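Long-range contact in integron gene cassette protein HFX_CASS3 (Uncultured bacterium, PDB 3FYN), which is of unknown function but probably acts as a GNAT-type acyltransferase, moving an acetyl or similar group from coenzyme A to an unidentified acceptor: residues I31-S42 / H54-L65. Sequence-based numbering, arbitrary orientation.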
loop_
_atom_site.group_PDB
_atom_site.type_symbol
_atom_site.label_atom_id
_atom_site.label_comp_id
_atom_site.label_asym_id
_atom_site.label_seq_id
_atom_site.Cartn_x
_atom_site.Cartn_y
_atom_site.Cartn_z
ATOM N N ILE A 31 8.924 -17.247 12.888
ATOM C CA ILE A 31 10.305 -17.142 12.437
ATOM C C ILE A 31 10.879 -18.484 11.970
ATOM O O ILE A 31 11.645 -18.534 11.008
ATOM C CB ILE A 31 11.200 -16.513 13.530
ATOM C CG1 ILE A 31 12.557 -16.112 12.947
ATOM C CG2 ILE A 31 11.350 -17.455 14.717
ATOM C CD1 ILE A 31 12.472 -14.955 11.982
ATOM N N GLY A 32 10.488 -19.569 12.630
ATOM C CA GLY A 32 10.989 -20.886 12.278
ATOM C C GLY A 32 10.524 -21.359 10.913
ATOM O O GLY A 32 11.046 -22.334 10.366
ATOM N N ASP A 33 9.537 -20.667 10.355
ATOM C CA ASP A 33 8.983 -21.030 9.053
ATOM C C ASP A 33 9.734 -20.403 7.889
ATOM O O ASP A 33 9.404 -20.663 6.725
ATOM C CB ASP A 33 7.517 -20.605 8.962
ATOM C CG ASP A 33 6.608 -21.427 9.855
ATOM O OD1 ASP A 33 6.750 -22.672 9.888
ATOM O OD2 ASP A 33 5.732 -20.826 10.505
ATOM N N VAL A 34 10.718 -19.562 8.186
ATOM C CA VAL A 34 11.409 -18.837 7.119
ATOM C C VAL A 34 12.004 -19.766 6.049
ATOM O O VAL A 34 11.851 -19.511 4.858
ATOM C CB VAL A 34 12.465 -17.848 7.667
ATOM C CG1 VAL A 34 13.372 -17.337 6.538
ATOM C CG2 VAL A 34 11.776 -16.680 8.366
ATOM N N PRO A 35 12.667 -20.858 6.461
ATOM C CA PRO A 35 13.195 -21.723 5.402
ATOM C C PRO A 35 12.118 -22.247 4.446
ATOM O O PRO A 35 12.353 -22.287 3.237
ATOM C CB PRO A 35 13.848 -22.867 6.183
ATOM C CG PRO A 35 14.293 -22.214 7.457
ATOM C CD PRO A 35 13.190 -21.230 7.786
ATOM N N VAL A 36 10.962 -22.643 4.971
ATOM C CA VAL A 36 9.881 -23.118 4.114
ATOM C C VAL A 36 9.271 -21.976 3.289
ATOM O O VAL A 36 8.958 -22.152 2.109
ATOM C CB VAL A 36 8.800 -23.880 4.922
ATOM C CG1 VAL A 36 7.512 -23.994 4.123
ATOM C CG2 VAL A 36 9.309 -25.269 5.312
ATOM N N LEU A 37 9.125 -20.800 3.897
ATOM C CA LEU A 37 8.610 -19.641 3.169
ATOM C C LEU A 37 9.506 -19.285 1.985
ATOM O O LEU A 37 9.025 -18.971 0.894
ATOM C CB LEU A 37 8.461 -18.435 4.100
ATOM C CG LEU A 37 7.253 -18.538 5.036
ATOM C CD1 LEU A 37 7.382 -17.553 6.203
ATOM C CD2 LEU A 37 5.946 -18.327 4.258
ATOM N N VAL A 38 10.813 -19.335 2.209
ATOM C CA VAL A 38 11.768 -19.051 1.148
ATOM C C VAL A 38 11.668 -20.071 0.010
ATOM O O VAL A 38 11.701 -19.697 -1.162
ATOM C CB VAL A 38 13.205 -18.953 1.687
ATOM C CG1 VAL A 38 14.202 -18.849 0.539
ATOM C CG2 VAL A 38 13.329 -17.739 2.602
ATOM N N ARG A 39 11.539 -21.354 0.351
ATOM C CA ARG A 39 11.369 -22.368 -0.684
ATOM C C ARG A 39 10.099 -22.129 -1.490
ATOM O O ARG A 39 10.106 -22.213 -2.720
ATOM C CB ARG A 39 11.345 -23.783 -0.103
ATOM C CG ARG A 39 11.077 -24.830 -1.174
ATOM C CD ARG A 39 11.223 -26.250 -0.659
ATOM N NE ARG A 39 10.157 -26.617 0.266
ATOM C CZ ARG A 39 10.252 -26.514 1.586
ATOM N NH1 ARG A 39 11.368 -26.044 2.131
ATOM N NH2 ARG A 39 9.235 -26.871 2.359
ATOM N N LEU A 40 9.006 -21.836 -0.796
ATOM C CA LEU A 40 7.737 -21.612 -1.473
ATOM C C LEU A 40 7.813 -20.386 -2.384
ATOM O O LEU A 40 7.358 -20.425 -3.528
ATOM C CB LEU A 40 6.585 -21.486 -0.469
ATOM C CG LEU A 40 6.195 -22.797 0.220
ATOM C CD1 LEU A 40 5.257 -22.509 1.377
ATOM C CD2 LEU A 40 5.555 -23.770 -0.769
HETATM N N MSE A 41 8.392 -19.297 -1.884
HETATM C CA MSE A 41 8.544 -18.101 -2.708
HETATM C C MSE A 41 9.445 -18.393 -3.909
HETATM O O MSE A 41 9.226 -17.876 -5.002
HETATM C CB MSE A 41 9.103 -16.939 -1.893
HETATM C CG MSE A 41 9.051 -15.609 -2.638
HETATM SE SE MSE A 41 9.711 -14.155 -1.549
HETATM C CE MSE A 41 9.496 -12.673 -2.798
ATOM N N SER A 42 10.456 -19.229 -3.707
ATOM C CA SER A 42 11.352 -19.603 -4.799
ATOM C C SER A 42 10.606 -20.399 -5.863
ATOM O O SER A 42 10.838 -20.225 -7.062
ATOM C CB SER A 42 12.544 -20.407 -4.278
ATOM O OG SER A 42 13.333 -19.633 -3.392
ATOM N N HIS A 54 18.361 -16.181 -2.455
ATOM C CA HIS A 54 17.938 -16.662 -1.144
ATOM C C HIS A 54 18.184 -15.672 -0.004
ATOM O O HIS A 54 17.374 -15.585 0.919
ATOM C CB HIS A 54 18.530 -18.040 -0.844
ATOM C CG HIS A 54 17.738 -19.168 -1.428
ATOM N ND1 HIS A 54 17.499 -20.344 -0.752
ATOM C CD2 HIS A 54 17.104 -19.285 -2.621
ATOM C CE1 HIS A 54 16.770 -21.144 -1.507
ATOM N NE2 HIS A 54 16.517 -20.525 -2.646
ATOM N N ASP A 55 19.285 -14.923 -0.063
ATOM C CA ASP A 55 19.517 -13.890 0.941
ATOM C C ASP A 55 18.402 -12.844 0.958
ATOM O O ASP A 55 17.921 -12.465 2.022
ATOM C CB ASP A 55 20.859 -13.189 0.706
ATOM C CG ASP A 55 22.037 -13.981 1.241
ATOM O OD1 ASP A 55 21.827 -15.098 1.754
ATOM O OD2 ASP A 55 23.180 -13.483 1.143
ATOM N N ALA A 56 18.007 -12.377 -0.223
ATOM C CA ALA A 56 16.981 -11.344 -0.336
ATOM C C ALA A 56 15.640 -11.844 0.195
ATOM O O ALA A 56 14.909 -11.109 0.862
ATOM C CB ALA A 56 16.841 -10.876 -1.786
ATOM N N ALA A 57 15.317 -13.096 -0.110
ATOM C CA ALA A 57 14.076 -13.692 0.367
ATOM C C ALA A 57 14.074 -13.811 1.890
ATOM O O ALA A 57 13.091 -13.459 2.547
ATOM C CB ALA A 57 13.856 -15.045 -0.281
ATOM N N ILE A 58 15.176 -14.306 2.447
ATOM C CA ILE A 58 15.314 -14.423 3.893
ATOM C C ILE A 58 15.140 -13.057 4.543
ATOM O O ILE A 58 14.381 -12.896 5.505
ATOM C CB ILE A 58 16.692 -15.006 4.286
ATOM C CG1 ILE A 58 16.800 -16.472 3.844
ATOM C CG2 ILE A 58 16.917 -14.886 5.786
ATOM C CD1 ILE A 58 18.177 -17.077 4.038
ATOM N N ARG A 59 15.844 -12.071 4.002
ATOM C CA ARG A 59 15.784 -10.712 4.522
ATOM C C ARG A 59 14.346 -10.189 4.563
ATOM O O ARG A 59 13.903 -9.632 5.574
ATOM C CB ARG A 59 16.677 -9.790 3.679
ATOM C CG ARG A 59 17.113 -8.536 4.373
ATOM C CD ARG A 59 18.350 -7.944 3.691
ATOM N NE ARG A 59 18.195 -7.765 2.248
ATOM C CZ ARG A 59 18.896 -8.415 1.320
ATOM N NH1 ARG A 59 19.818 -9.305 1.664
ATOM N NH2 ARG A 59 18.683 -8.167 0.034
ATOM N N ALA A 60 13.616 -10.381 3.469
ATOM C CA ALA A 60 12.253 -9.873 3.357
ATOM C C ALA A 60 11.305 -10.536 4.354
ATOM O O ALA A 60 10.557 -9.851 5.059
ATOM C CB ALA A 60 11.734 -10.035 1.930
ATOM N N PHE A 61 11.333 -11.864 4.421
ATOM C CA PHE A 61 10.436 -12.566 5.334
ATOM C C PHE A 61 10.768 -12.221 6.782
ATOM O O PHE A 61 9.874 -12.018 7.596
ATOM C CB PHE A 61 10.476 -14.082 5.113
ATOM C CG PHE A 61 9.676 -14.551 3.927
ATOM C CD1 PHE A 61 8.304 -14.360 3.877
ATOM C CD2 PHE A 61 10.293 -15.224 2.881
ATOM C CE1 PHE A 61 7.563 -14.799 2.787
ATOM C CE2 PHE A 61 9.562 -15.663 1.787
ATOM C CZ PHE A 61 8.189 -15.461 1.747
ATOM N N LYS A 62 12.053 -12.140 7.100
ATOM C CA LYS A 62 12.454 -11.803 8.457
ATOM C C LYS A 62 12.038 -10.389 8.828
ATOM O O LYS A 62 11.617 -10.144 9.951
ATOM C CB LYS A 62 13.956 -11.996 8.651
ATOM C CG LYS A 62 14.344 -13.453 8.849
ATOM C CD LYS A 62 15.847 -13.652 8.752
ATOM C CE LYS A 62 16.591 -13.007 9.905
ATOM N NZ LYS A 62 18.058 -13.303 9.829
ATOM N N ALA A 63 12.148 -9.465 7.881
ATOM C CA ALA A 63 11.746 -8.089 8.132
ATOM C C ALA A 63 10.268 -8.013 8.490
ATOM O O ALA A 63 9.878 -7.330 9.440
ATOM C CB ALA A 63 12.040 -7.218 6.916
ATOM N N LEU A 64 9.443 -8.704 7.714
ATOM C CA LEU A 64 8.010 -8.654 7.919
ATOM C C LEU A 64 7.622 -9.369 9.213
ATOM O O LEU A 64 6.831 -8.851 9.994
ATOM C CB LEU A 64 7.285 -9.247 6.709
ATOM C CG LEU A 64 5.763 -9.143 6.692
ATOM C CD1 LEU A 64 5.305 -7.735 7.011
ATOM C CD2 LEU A 64 5.244 -9.581 5.340
ATOM N N LEU A 65 8.192 -10.549 9.449
ATOM C CA LEU A 65 7.902 -11.299 10.669
ATOM C C LEU A 65 8.398 -10.580 11.922
ATOM O O LEU A 65 7.869 -10.786 13.012
ATOM C CB LEU A 65 8.503 -12.708 10.600
ATOM C CG LEU A 65 7.868 -13.658 9.582
ATOM C CD1 LEU A 65 8.701 -14.924 9.426
ATOM C CD2 LEU A 65 6.433 -13.997 9.976
#
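Phe61 lays one face of its ring on Leu37, whose CB stands 3.7 Å from the ring centroid and only 8° off the normal, a close CH-pi contact. The same ring is a knob among Val34, Leu37, Val38 and Met41. Met41, a selenomethionine, turns CG away from its own backbone N (chi1 -170°) and runs extended past the ring; its CB lies at the ring edge, in plane, while SE approaches Phe61 CE2 obliquely at 3.7 Å in a Met-aromatic contact. With an alanine in place of Phe61, Leu37 CB and the selenium would probably lose their aromatic partner and a gap would open between the helices.

Helices 34-47 and 54-66 are the two successive helices that follow the first strand in the GNAT fold. The axes of the short segments 34-42 and 54-65 come within 9.5 Å, their N-to-C directions 123° apart, and Leu37, Phe61 and Leu65 also reach the central sheet, at Leu75 and Ile73 of strand 71-78. Met94 of the second subunit packs on Met41 and Phe61.

Val38 forks over the other helix. Its CG1, anti to the backbone N, sits above the centre of the His54 ring in the conformer of His54 described here and 3.9 Å from Ala57 CB, whereas CG2 meets Ile58 CG1. Beyond it, in one of its two conformers, Ser42 OG donates to Val38 O at 2.8 Å, from the opposite face of that carbonyl to Ser42 N. Toward the other end, Val34 fits among Ile58, Phe61, Lys62 and Leu65, with CG2 3.7 Å from Leu65 CD1, and Ile31 CD1 rests on the aliphatic stem of Lys62 at CG.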